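Local coordinates for sensor protein (Haloarcula marismortui ATCC 43049, PDB 3BWL) that is the PAS domain of a sensor protein, probably a phosphorelay histidine kinase that passes phosphate from ATP to a protein histidine, and here holds an indole aldehyde, at residues A[48-53]-A[99-104]; A[61-66]-A[73-78]. All coordinates share one frame; numbering follows the deposited sequence. Where two conformers were deposited one is given.

Interaction 1: A[48-53]-A[99-104]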
loop_
_atom_site.group_PDB
_atom_site.type_symbol
_atom_site.label_atom_id
_atom_site.label_comp_id
_atom_site.label_asym_id
_atom_site.label_seq_id
_atom_site.Cartn_x
_atom_site.Cartn_y
_atom_site.Cartn_z
ATOM N N ALA A 48 -0.230 -7.633 12.722
ATOM C CA ALA A 48 0.938 -7.471 13.576
ATOM C C ALA A 48 0.839 -6.240 14.478
ATOM O O ALA A 48 1.079 -6.342 15.673
ATOM C CB ALA A 48 2.188 -7.388 12.751
ATOM N N GLU A 49 0.497 -5.096 13.903
ATOM C CA GLU A 49 0.408 -3.826 14.663
ATOM C C GLU A 49 -0.646 -3.937 15.775
ATOM O O GLU A 49 -0.419 -3.453 16.881
ATOM C CB GLU A 49 0.083 -2.659 13.740
ATOM C CG GLU A 49 1.272 -2.257 12.767
ATOM C CD GLU A 49 2.256 -1.259 13.369
ATOM O OE1 GLU A 49 2.509 -1.296 14.596
ATOM O OE2 GLU A 49 2.752 -0.397 12.606
ATOM N N LEU A 50 -1.757 -4.615 15.509
ATOM C CA LEU A 50 -2.836 -4.745 16.520
ATOM C C LEU A 50 -2.720 -5.969 17.422
ATOM O O LEU A 50 -3.441 -6.069 18.398
ATOM C CB LEU A 50 -4.214 -4.682 15.841
ATOM C CG LEU A 50 -4.473 -3.334 15.143
ATOM C CD1 LEU A 50 -5.930 -3.293 14.704
ATOM C CD2 LEU A 50 -4.165 -2.146 16.046
ATOM N N GLY A 51 -1.789 -6.868 17.104
ATOM C CA GLY A 51 -1.544 -8.110 17.885
ATOM C C GLY A 51 -2.530 -9.248 17.665
ATOM O O GLY A 51 -2.678 -10.134 18.518
ATOM N N TYR A 52 -3.237 -9.227 16.545
ATOM C CA TYR A 52 -4.222 -10.278 16.241
ATOM C C TYR A 52 -3.750 -11.189 15.131
ATOM O O TYR A 52 -2.960 -10.772 14.285
ATOM C CB TYR A 52 -5.521 -9.640 15.759
ATOM C CG TYR A 52 -6.312 -9.006 16.859
ATOM C CD1 TYR A 52 -7.021 -9.799 17.749
ATOM C CD2 TYR A 52 -6.322 -7.617 17.026
ATOM C CE1 TYR A 52 -7.735 -9.257 18.747
ATOM C CE2 TYR A 52 -7.055 -7.047 18.054
ATOM C CZ TYR A 52 -7.752 -7.891 18.901
ATOM O OH TYR A 52 -8.476 -7.414 19.940
ATOM N N ASP A 53 -4.213 -12.439 15.153
ATOM C CA ASP A 53 -4.059 -13.329 14.011
ATOM C C ASP A 53 -5.144 -12.919 13.030
ATOM O O ASP A 53 -6.223 -12.480 13.443
ATOM C CB ASP A 53 -4.280 -14.786 14.431
ATOM C CG ASP A 53 -3.954 -15.777 13.317
ATOM O OD1 ASP A 53 -2.752 -16.020 13.064
ATOM O OD2 ASP A 53 -4.898 -16.314 12.697
ATOM N N SER A 99 -3.920 -1.760 24.705
ATOM C CA SER A 99 -3.277 -0.474 24.394
ATOM C C SER A 99 -3.975 0.147 23.177
ATOM O O SER A 99 -4.732 -0.538 22.442
ATOM C CB SER A 99 -1.778 -0.680 24.139
ATOM O OG SER A 99 -1.557 -1.478 22.983
ATOM N N THR A 100 -3.731 1.436 22.943
ATOM C CA THR A 100 -4.411 2.064 21.804
ATOM C C THR A 100 -3.404 2.693 20.860
ATOM O O THR A 100 -2.297 3.046 21.256
ATOM C CB THR A 100 -5.453 3.096 22.240
ATOM O OG1 THR A 100 -4.812 4.160 22.966
ATOM C CG2 THR A 100 -6.524 2.404 23.138
HETATM N N MSE A 101 -3.843 2.875 19.626
HETATM C CA MSE A 101 -2.993 3.396 18.588
HETATM C C MSE A 101 -3.764 4.484 17.839
HETATM O O MSE A 101 -4.713 4.158 17.176
HETATM C CB MSE A 101 -2.651 2.273 17.606
HETATM C CG MSE A 101 -1.729 2.775 16.515
HETATM SE SE MSE A 101 -1.590 1.379 15.134
HETATM C CE MSE A 101 -1.322 0.011 16.256
ATOM N N SER A 102 -3.355 5.741 17.944
ATOM C CA SER A 102 -3.971 6.792 17.136
ATOM C C SER A 102 -3.515 6.669 15.698
ATOM O O SER A 102 -2.337 6.483 15.433
ATOM C CB SER A 102 -3.622 8.187 17.662
ATOM O OG SER A 102 -4.371 8.450 18.824
ATOM N N VAL A 103 -4.474 6.764 14.761
ATOM C CA VAL A 103 -4.136 6.621 13.353
ATOM C C VAL A 103 -4.823 7.680 12.531
ATOM O O VAL A 103 -5.856 8.243 12.941
ATOM C CB VAL A 103 -4.555 5.228 12.782
ATOM C CG1 VAL A 103 -3.749 4.120 13.464
ATOM C CG2 VAL A 103 -6.086 4.981 13.015
ATOM N N GLU A 104 -4.220 7.975 11.397
ATOM C CA GLU A 104 -4.947 8.647 10.336
ATOM C C GLU A 104 -5.237 7.622 9.264
ATOM O O GLU A 104 -4.293 7.019 8.685
ATOM C CB GLU A 104 -4.172 9.817 9.741
ATOM C CG GLU A 104 -4.960 10.505 8.618
ATOM C CD GLU A 104 -4.188 11.621 7.959
ATOM O OE1 GLU A 104 -3.157 11.338 7.300
ATOM O OE2 GLU A 104 -4.620 12.789 8.067
#
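Met101, a selenomethionine, reaches Glu49 and Leu50 by running straight out of its strand: CG is anti to the backbone N (chi1 -179°), chi2 is extended as well, and the bend at chi3 (-46°) turns the methyl CE onto the end of the helix. That single methyl makes all the close contacts across the pair. Met101 CE lies 3.6 Å from Leu50 CD2, one branch of an isobutyl group that crosses the Met101 chain at about a right angle. Against the helix backbone, Met101 CE also sits 3.6 Å from Glu49 O, while Glu49 CB flanks it at 3.9 Å. No hydrogen bond links the two segments. Glu49 turns CB to the Met101 methyl, while its OE2 makes a salt bridge with Arg86 of the second subunit. Just beyond, Gly51, with positive phi, is the C-prime residue of a Schellman motif: Tyr52 N bonds back to Cys47 O, and Gly51 N to Ala48 O at 3.2 Å. The contact thus lays the C-terminal end of helix 44-50 against the start of strand 100-112; Met29 of strand 29-33 touches all three residues, and Tyr93 of strand 86-94 packs on Leu50.

Interaction 2: A[61-66]-A[73-78]; sequences SIWEFD and DVQTQL. With MG (magnesium ion), chain E; I3A (1H-indole-3-carbaldehyde), chain F.
Ile62 and Trp63 meet Val74 in a PAS fold, where the loop carrying 61-66 and helix 71-79 wall a pocket occupied by 1H-indole-3-carbaldehyde. The apolar contacts centre on Val74, both of whose methyls lie against Ile62 CG2; the nearer, Val74 CG1, is 3.6 Å from Ile62 CG2. Trp63 has CG between its backbone N and carbonyl carbon (chi1 54°), which brings the edge of the Trp63 ring to Val74; Trp63 CE3 lies 3.7 Å from Val74 CB, while Ser61 CB packs over one ring face near the rim. Ile62 also serves the ligand: Ile62 CG1 stands 3.4 Å from its ring carbon C3. With alanine in place of Ile62, the ligand ring and the Val74 methyls would probably lose the branched side chain between them, opening a gap between loop and helix. Among the polar contacts, the ligand N donates to Asp66 OD2 at 2.7 Å, nearly straight (N-H...O 164°), and Asp66 OD1 takes bonds from Met68 N and Leu92 N, which fix the carboxylate's rotation. As for metal binding, Asp73 OD1 holds magnesium at 2.1 Å, five waters complete six-fold coordination, and the oxygen of one of them donates to Asp73 OD2 at 2.7 Å.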
loop_
_atom_site.group_PDB
_atom_site.type_symbol
_atom_site.label_atom_id
_atom_site.label_comp_id
_atom_site.label_asym_id
_atom_site.label_seq_id
_atom_site.Cartn_x
_atom_site.Cartn_y
_atom_site.Cartn_z
ATOM N N SER A 61 -16.417 -6.615 12.181
ATOM C CA SER A 61 -16.743 -5.281 11.693
ATOM C C SER A 61 -15.678 -4.300 12.186
ATOM O O SER A 61 -15.140 -4.417 13.313
ATOM C CB SER A 61 -18.141 -4.863 12.147
ATOM O OG SER A 61 -19.073 -5.851 11.694
ATOM N N ILE A 62 -15.413 -3.297 11.371
ATOM C CA ILE A 62 -14.325 -2.366 11.724
ATOM C C ILE A 62 -14.568 -1.581 13.027
ATOM O O ILE A 62 -13.589 -1.215 13.741
ATOM C CB ILE A 62 -13.964 -1.433 10.539
ATOM C CG1 ILE A 62 -12.609 -0.724 10.752
ATOM C CG2 ILE A 62 -15.127 -0.436 10.275
ATOM C CD1 ILE A 62 -11.372 -1.646 10.752
ATOM N N TRP A 63 -15.834 -1.326 13.370
ATOM C CA TRP A 63 -16.105 -0.588 14.621
ATOM C C TRP A 63 -15.713 -1.412 15.850
ATOM O O TRP A 63 -15.660 -0.856 16.944
ATOM C CB TRP A 63 -17.577 -0.192 14.727
ATOM C CG TRP A 63 -18.529 -1.333 14.574
ATOM C CD1 TRP A 63 -18.935 -2.184 15.556
ATOM C CD2 TRP A 63 -19.261 -1.700 13.391
ATOM N NE1 TRP A 63 -19.835 -3.089 15.055
ATOM C CE2 TRP A 63 -20.075 -2.798 13.733
ATOM C CE3 TRP A 63 -19.304 -1.206 12.084
ATOM C CZ2 TRP A 63 -20.940 -3.411 12.815
ATOM C CZ3 TRP A 63 -20.157 -1.842 11.141
ATOM C CH2 TRP A 63 -20.963 -2.924 11.521
ATOM N N GLU A 64 -15.451 -2.717 15.673
ATOM C CA GLU A 64 -15.019 -3.535 16.820
ATOM C C GLU A 64 -13.585 -3.203 17.224
ATOM O O GLU A 64 -13.169 -3.497 18.365
ATOM C CB GLU A 64 -15.136 -5.046 16.537
ATOM C CG GLU A 64 -16.542 -5.487 16.204
ATOM C CD GLU A 64 -16.650 -6.993 15.978
ATOM O OE1 GLU A 64 -16.344 -7.760 16.921
ATOM O OE2 GLU A 64 -17.058 -7.408 14.870
ATOM N N PHE A 65 -12.839 -2.586 16.295
ATOM C CA PHE A 65 -11.417 -2.283 16.475
ATOM C C PHE A 65 -11.124 -0.788 16.657
ATOM O O PHE A 65 -10.107 -0.467 17.182
ATOM C CB PHE A 65 -10.617 -2.773 15.248
ATOM C CG PHE A 65 -10.675 -4.248 15.092
ATOM C CD1 PHE A 65 -9.855 -5.064 15.858
ATOM C CD2 PHE A 65 -11.629 -4.822 14.252
ATOM C CE1 PHE A 65 -9.924 -6.432 15.759
ATOM C CE2 PHE A 65 -11.736 -6.188 14.160
ATOM C CZ PHE A 65 -10.871 -7.003 14.898
ATOM N N ASP A 66 -11.978 0.089 16.114
ATOM C CA ASP A 66 -11.767 1.531 16.199
ATOM C C ASP A 66 -12.642 2.110 17.297
ATOM O O ASP A 66 -13.879 2.102 17.188
ATOM C CB ASP A 66 -12.127 2.198 14.867
ATOM C CG ASP A 66 -11.598 3.616 14.793
ATOM O OD1 ASP A 66 -11.433 4.264 15.875
ATOM O OD2 ASP A 66 -11.332 4.096 13.665
ATOM N N ASP A 73 -21.613 5.148 13.400
ATOM C CA ASP A 73 -20.597 6.061 12.861
ATOM C C ASP A 73 -19.965 5.515 11.603
ATOM O O ASP A 73 -19.769 6.241 10.642
ATOM C CB ASP A 73 -19.487 6.296 13.889
ATOM C CG ASP A 73 -19.974 7.052 15.131
ATOM O OD1 ASP A 73 -20.797 7.972 14.963
ATOM O OD2 ASP A 73 -19.479 6.763 16.231
ATOM N N VAL A 74 -19.651 4.219 11.624
ATOM C CA VAL A 74 -19.064 3.557 10.443
ATOM C C VAL A 74 -20.041 3.560 9.263
ATOM O O VAL A 74 -19.677 3.946 8.138
ATOM C CB VAL A 74 -18.556 2.122 10.736
ATOM C CG1 VAL A 74 -18.070 1.413 9.372
ATOM C CG2 VAL A 74 -17.447 2.132 11.805
ATOM N N GLN A 75 -21.288 3.172 9.505
ATOM C CA GLN A 75 -22.317 3.125 8.457
ATOM C C GLN A 75 -22.458 4.476 7.769
ATOM O O GLN A 75 -22.467 4.579 6.547
ATOM C CB GLN A 75 -23.650 2.665 9.059
ATOM C CG GLN A 75 -23.658 1.169 9.397
ATOM C CD GLN A 75 -24.635 0.762 10.498
ATOM O OE1 GLN A 75 -25.673 1.406 10.731
ATOM N NE2 GLN A 75 -24.303 -0.333 11.182
ATOM N N THR A 76 -22.557 5.521 8.580
ATOM C CA THR A 76 -22.694 6.899 8.087
ATOM C C THR A 76 -21.448 7.314 7.295
ATOM O O THR A 76 -21.560 7.877 6.197
ATOM C CB THR A 76 -22.890 7.882 9.259
ATOM O OG1 THR A 76 -24.083 7.520 9.982
ATOM C CG2 THR A 76 -23.041 9.316 8.724
ATOM N N GLN A 77 -20.258 7.041 7.840
ATOM C CA GLN A 77 -19.024 7.353 7.116
ATOM C C GLN A 77 -19.005 6.722 5.712
ATOM O O GLN A 77 -18.759 7.422 4.714
ATOM C CB GLN A 77 -17.803 6.850 7.904
ATOM C CG GLN A 77 -16.439 7.256 7.322
ATOM C CD GLN A 77 -16.087 8.708 7.582
ATOM O OE1 GLN A 77 -16.916 9.600 7.405
ATOM N NE2 GLN A 77 -14.857 8.954 8.021
ATOM N N LEU A 78 -19.245 5.416 5.648
ATOM C CA LEU A 78 -19.108 4.654 4.367
ATOM C C LEU A 78 -20.177 5.049 3.342
ATOM O O LEU A 78 -19.873 5.183 2.147
ATOM C CB LEU A 78 -19.166 3.157 4.638
ATOM C CG LEU A 78 -18.098 2.562 5.555
ATOM C CD1 LEU A 78 -18.304 1.028 5.775
ATOM C CD2 LEU A 78 -16.703 2.866 4.961
HETATM MG MG MG E . -22.201 8.845 16.218
HETATM O O I3A F . -11.014 0.826 7.406
HETATM C "C3'" I3A F . -10.517 1.170 8.473
HETATM C C3 I3A F . -11.252 2.127 9.372
HETATM C C2 I3A F . -10.720 2.461 10.646
HETATM N N I3A F . -11.675 3.311 11.152
HETATM C C8 I3A F . -12.724 3.480 10.298
HETATM C C9 I3A F . -12.512 2.721 9.151
HETATM C C4 I3A F . -13.445 2.737 8.094
HETATM C C5 I3A F . -14.634 3.502 8.232
HETATM C C6 I3A F . -14.868 4.239 9.405
HETATM C C7 I3A F . -13.902 4.233 10.431
HETATM O O HOH W 1 -21.001 8.264 17.912
HETATM O O HOH W 2 -21.183 10.797 16.252
HETATM O O HOH W 3 -23.909 9.416 17.409
HETATM O O HOH W 4 -23.169 6.989 16.297
HETATM O O HOH W 5 -23.198 9.554 14.418
#

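How the interactions relate
The two contacts lie within one PAS domain, their centres about 16 Å apart, and interaction 2 is nested in the chain loop that interaction 1 closes. They touch directly through rings: Tyr52, just after helix 44-50, meets Phe65 edge-to-face, with Tyr52 CE2 3.7 Å from Phe65 CE1. Both also tie into the strand 86-94 region, since Phe65 makes a backbone hydrogen bond with Glu94 and Met101 one with Tyr93, itself a pocket residue. Their relation to the indole aldehyde differs. Segments 61-66 and 73-78 supply four of its pocket residues, whereas in interaction 1 the Leu50 side chain remains about 9 Å from the ligand, though it touches Tyr93.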